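Local coordinates for protein type III effector HopU1 (Pseudomonas syringae pv. tomato, PDB 3U0J) that probably transfers ADP-ribose from NAD+ to arginine side chains of plant target proteins, as a type III effector of the bacterium, at residues S93-Y96 against M97-Q101; N121-L124 against R125-E129. One frame throughout, in Å; residues are numbered along the deposited sequence.

Following the chain from its N terminus, contact 1 comes first: 93-96 runs without a break into 97-101, the last turns of helix 89-99 and the start of the chain leading to strand 103-108. Two strands of a small antiparallel sheet, 103-108 and 111-112, then intervene, and contact 2 repeats the situation at the end of helix 116-126, where 121-124 passes into 125-129. Each therefore closes only a helical turn, and the two stand in series, neither nesting nor crossing. Their centres lie about 19 Å apart, yet they touch, for His98 of contact 1 packs against Asn121 of contact 2. Helix 145-162 lies against both, so three helices meet here.

Contact 1: S93-Y96 against M97-Q101; sequences SAIY and MHTAQ
Thr99 and Tyr96 meet through the threonine hydroxyl, which folds back onto the backbone one turn earlier. With OG1 held between the backbone N and the carbonyl carbon (chi1 63°), Thr99 OG1 donates to Tyr96 O at 2.9 Å, tilted 23° from the carbonyl plane; OG1 is also hydrogen-bonded to Gln235 N. Thr99 N reaches Tyr96 O from the same face, standing well above the plane, so two donors of one residue grip that oxygen. The amide is shared, since Thr99 N also bonds Ile95 O at 3.0 Å, nearly in line with that C=O. A short, branched hydroxyl residue suits such a place near a helix end: the other branch, Thr99 CG2, lies 4.2 Å from Ile95 CG2, where the two side chains cross at a slant. Farther back, Met97 N closes a regular turn on Ser93 O at 2.8 Å, and the methionine CG rests by that same oxygen before its chain bends at the sulfur. Tyr96 CG is anti to its backbone N (chi1 -174°), and Met97 N lies at the ring's edge. His98 ND1 is bonded to His147 NE2, while Phe197 meets the histidine ring edge-to-face. This end of helix 89-99 is packed between neighbours: Ser93 and Tyr96 on helix 65-71, Ala94, Ile95 and His98 on helix 145-162, and His98 on helix 116-126 as well.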
loop_
_atom_site.group_PDB
_atom_site.type_symbol
_atom_site.label_atom_id
_atom_site.label_comp_id
_atom_site.label_asym_id
_atom_site.label_seq_id
_atom_site.Cartn_x
_atom_site.Cartn_y
_atom_site.Cartn_z
ATOM N N SER A 93 5.442 -10.859 -5.220
ATOM C CA SER A 93 6.401 -10.733 -4.122
ATOM C C SER A 93 6.498 -9.298 -3.597
ATOM O O SER A 93 6.608 -9.074 -2.391
ATOM C CB SER A 93 7.790 -11.231 -4.554
ATOM O OG SER A 93 7.732 -12.571 -4.999
ATOM N N ALA A 94 6.473 -8.330 -4.507
ATOM C CA ALA A 94 6.541 -6.944 -4.107
ATOM C C ALA A 94 5.287 -6.617 -3.289
ATOM O O ALA A 94 5.373 -5.981 -2.240
ATOM C CB ALA A 94 6.664 -6.060 -5.301
ATOM N N ILE A 95 4.119 -7.070 -3.731
ATOM C CA ILE A 95 2.926 -6.803 -2.933
ATOM C C ILE A 95 3.056 -7.475 -1.567
ATOM O O ILE A 95 2.865 -6.845 -0.529
ATOM C CB ILE A 95 1.670 -7.336 -3.586
ATOM C CG1 ILE A 95 1.316 -6.534 -4.826
ATOM C CG2 ILE A 95 0.530 -7.312 -2.596
ATOM C CD1 ILE A 95 0.265 -7.226 -5.652
ATOM N N TYR A 96 3.378 -8.763 -1.578
ATOM C CA TYR A 96 3.545 -9.513 -0.338
ATOM C C TYR A 96 4.486 -8.781 0.618
ATOM O O TYR A 96 4.116 -8.494 1.754
ATOM C CB TYR A 96 4.077 -10.919 -0.624
ATOM C CG TYR A 96 4.156 -11.820 0.592
ATOM C CD1 TYR A 96 5.243 -11.766 1.452
ATOM C CD2 TYR A 96 3.156 -12.746 0.863
ATOM C CE1 TYR A 96 5.327 -12.602 2.566
ATOM C CE2 TYR A 96 3.226 -13.586 1.962
ATOM C CZ TYR A 96 4.307 -13.515 2.816
ATOM O OH TYR A 96 4.375 -14.347 3.926
ATOM N N MET A 97 5.693 -8.472 0.146
ATOM C CA MET A 97 6.722 -7.881 0.993
ATOM C C MET A 97 6.288 -6.524 1.519
ATOM O O MET A 97 6.646 -6.145 2.633
ATOM C CB MET A 97 8.046 -7.757 0.251
ATOM C CG MET A 97 8.744 -9.083 0.053
ATOM S SD MET A 97 10.240 -8.938 -0.930
ATOM C CE MET A 97 11.206 -10.124 -0.030
ATOM N N HIS A 98 5.494 -5.803 0.739
ATOM C CA HIS A 98 4.995 -4.504 1.189
ATOM C C HIS A 98 3.900 -4.611 2.268
ATOM O O HIS A 98 3.741 -3.692 3.079
ATOM C CB HIS A 98 4.491 -3.698 0.001
ATOM C CG HIS A 98 4.395 -2.229 0.259
ATOM N ND1 HIS A 98 5.472 -1.382 0.129
ATOM C CD2 HIS A 98 3.344 -1.451 0.618
ATOM C CE1 HIS A 98 5.093 -0.144 0.406
ATOM N NE2 HIS A 98 3.805 -0.158 0.697
ATOM N N THR A 99 3.148 -5.714 2.281
ATOM C CA THR A 99 2.050 -5.878 3.234
ATOM C C THR A 99 2.520 -6.562 4.511
ATOM O O THR A 99 1.737 -6.773 5.447
ATOM C CB THR A 99 0.905 -6.729 2.652
ATOM O OG1 THR A 99 1.368 -8.062 2.375
ATOM C CG2 THR A 99 0.350 -6.100 1.402
ATOM N N ALA A 100 3.801 -6.915 4.538
ATOM C CA ALA A 100 4.355 -7.686 5.639
ATOM C C ALA A 100 5.072 -6.800 6.633
ATOM O O ALA A 100 5.344 -5.635 6.375
ATOM C CB ALA A 100 5.309 -8.756 5.118
ATOM N N GLN A 101 5.414 -7.386 7.768
ATOM C CA GLN A 101 6.036 -6.642 8.840
ATOM C C GLN A 101 7.424 -7.213 9.083
ATOM O O GLN A 101 8.082 -6.805 10.033
ATOM C CB GLN A 101 5.196 -6.808 10.103
ATOM C CG GLN A 101 4.819 -5.532 10.812
ATOM C CD GLN A 101 3.786 -4.683 10.053
ATOM O OE1 GLN A 101 2.885 -5.206 9.375
ATOM N NE2 GLN A 101 3.907 -3.357 10.189
#

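Contact 2: N121-L124 against R125-E129; sequences NNYL and RLQHE
Tyr123 O takes a bond from Gln127 N at 2.9 Å, and a weak second one from Leu126 N at 3.2 Å. Gln127 N lies nearly on the line of the Tyr123 carbonyl, though its N-H is turned some way off it. Leu126 N has its better acceptor in Asn122 O, 3.0 Å away. Tyr123 and Gln127 also meet through side chains: Gln127 CB sits 4.3 Å above one face of the phenol ring, displaced toward its rim, and the ring and amide planes stand 43° apart. Having CG anti to the backbone N (chi1 172°) leads the glutamine chain past the tyrosine, with Gln127 CG 4.1 Å from Tyr123 OH. This is the C-terminal end of helix 116-126, in the ADP-ribosyltransferase family region, and Gln127 is the first residue to leave helical backbone angles. Glutamine suits the exit because its side-chain carbonyl can serve the departing chain: Gln127 OE1 accepts from Asn130 N and from Glu129 N, though Glu129 is poorly ordered. Tyrosine offers both a nonpolar face and a polar end, Tyr123 OH being hydrogen-bonded to His140 ND1 and the backbone N of Asp141. Leu124 is buried, packing on Phe197 of a loop and on Ile148 of helix 145-162, whereas exposed Arg125 forms a salt bridge with Glu194.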
loop_
_atom_site.group_PDB
_atom_site.type_symbol
_atom_site.label_atom_id
_atom_site.label_comp_id
_atom_site.label_asym_id
_atom_site.label_seq_id
_atom_site.Cartn_x
_atom_site.Cartn_y
_atom_site.Cartn_z
ATOM N N ASN A 121 7.130 4.075 2.075
ATOM C CA ASN A 121 6.050 5.048 2.195
ATOM C C ASN A 121 6.594 6.377 2.673
ATOM O O ASN A 121 6.330 7.409 2.059
ATOM C CB ASN A 121 4.967 4.550 3.148
ATOM C CG ASN A 121 4.094 3.480 2.528
ATOM O OD1 ASN A 121 4.209 3.181 1.342
ATOM N ND2 ASN A 121 3.218 2.901 3.326
ATOM N N ASN A 122 7.379 6.347 3.750
ATOM C CA ASN A 122 7.974 7.562 4.273
ATOM C C ASN A 122 8.845 8.274 3.242
ATOM O O ASN A 122 8.769 9.501 3.093
ATOM C CB ASN A 122 8.739 7.288 5.565
ATOM C CG ASN A 122 7.844 7.374 6.784
ATOM O OD1 ASN A 122 6.628 7.423 6.653
ATOM N ND2 ASN A 122 8.435 7.398 7.967
ATOM N N TYR A 123 9.667 7.501 2.538
ATOM C CA TYR A 123 10.486 8.029 1.450
ATOM C C TYR A 123 9.624 8.751 0.406
ATOM O O TYR A 123 9.869 9.894 0.073
ATOM C CB TYR A 123 11.297 6.915 0.772
ATOM C CG TYR A 123 11.841 7.354 -0.561
ATOM C CD1 TYR A 123 11.136 7.112 -1.737
ATOM C CD2 TYR A 123 13.037 8.051 -0.649
ATOM C CE1 TYR A 123 11.625 7.528 -2.965
ATOM C CE2 TYR A 123 13.531 8.478 -1.869
ATOM C CZ TYR A 123 12.823 8.216 -3.023
ATOM O OH TYR A 123 13.308 8.654 -4.237
ATOM N N LEU A 124 8.597 8.081 -0.103
ATOM C CA LEU A 124 7.718 8.724 -1.069
ATOM C C LEU A 124 7.068 10.004 -0.551
ATOM O O LEU A 124 6.913 10.952 -1.319
ATOM C CB LEU A 124 6.640 7.764 -1.563
ATOM C CG LEU A 124 7.136 6.631 -2.447
ATOM C CD1 LEU A 124 6.038 5.584 -2.630
ATOM C CD2 LEU A 124 7.595 7.183 -3.769
ATOM N N ARG A 125 6.667 10.036 0.726
ATOM C CA ARG A 125 6.013 11.235 1.268
ATOM C C ARG A 125 7.002 12.386 1.458
ATOM O O ARG A 125 6.613 13.532 1.363
ATOM C CB ARG A 125 5.246 10.989 2.583
ATOM C CG ARG A 125 4.653 9.622 2.789
ATOM C CD ARG A 125 3.211 9.638 3.298
ATOM N NE ARG A 125 3.104 9.749 4.746
ATOM C CZ ARG A 125 1.991 9.489 5.445
ATOM N NH1 ARG A 125 0.884 9.079 4.824
ATOM N NH2 ARG A 125 1.982 9.624 6.774
ATOM N N LEU A 126 8.268 12.086 1.729
ATOM C CA LEU A 126 9.263 13.134 1.972
ATOM C C LEU A 126 9.955 13.608 0.706
ATOM O O LEU A 126 10.432 14.731 0.623
ATOM C CB LEU A 126 10.333 12.650 2.944
ATOM C CG LEU A 126 9.822 12.242 4.326
ATOM C CD1 LEU A 126 10.999 11.807 5.206
ATOM C CD2 LEU A 126 9.013 13.376 4.995
ATOM N N GLN A 127 10.026 12.729 -0.273
ATOM C CA GLN A 127 10.781 12.979 -1.481
ATOM C C GLN A 127 10.419 14.318 -2.137
ATOM O O GLN A 127 9.236 14.594 -2.392
ATOM C CB GLN A 127 10.544 11.817 -2.434
ATOM C CG GLN A 127 11.093 12.016 -3.797
ATOM C CD GLN A 127 10.106 12.704 -4.700
ATOM O OE1 GLN A 127 10.487 13.270 -5.715
ATOM N NE2 GLN A 127 8.826 12.662 -4.334
ATOM N N HIS A 128 11.436 15.151 -2.388
ATOM C CA HIS A 128 11.258 16.420 -3.107
ATOM C C HIS A 128 12.202 16.565 -4.312
ATOM O O HIS A 128 13.008 17.495 -4.368
ATOM C CB HIS A 128 11.363 17.641 -2.163
ATOM C CG HIS A 128 12.689 17.783 -1.478
ATOM N ND1 HIS A 128 12.952 17.232 -0.240
ATOM C CD2 HIS A 128 13.823 18.430 -1.848
ATOM C CE1 HIS A 128 14.191 17.524 0.117
ATOM N NE2 HIS A 128 14.742 18.251 -0.840
ATOM N N GLU A 129 12.087 15.644 -5.271
ATOM C CA GLU A 129 12.865 15.697 -6.519
ATOM C C GLU A 129 12.044 15.328 -7.766
ATOM O O GLU A 129 12.434 15.637 -8.896
ATOM C CB GLU A 129 14.105 14.802 -6.424
ATOM C CG GLU A 129 15.210 15.385 -5.564
ATOM C CD GLU A 129 16.285 14.372 -5.231
ATOM O OE1 GLU A 129 16.279 13.275 -5.837
ATOM O OE2 GLU A 129 17.135 14.673 -4.364
#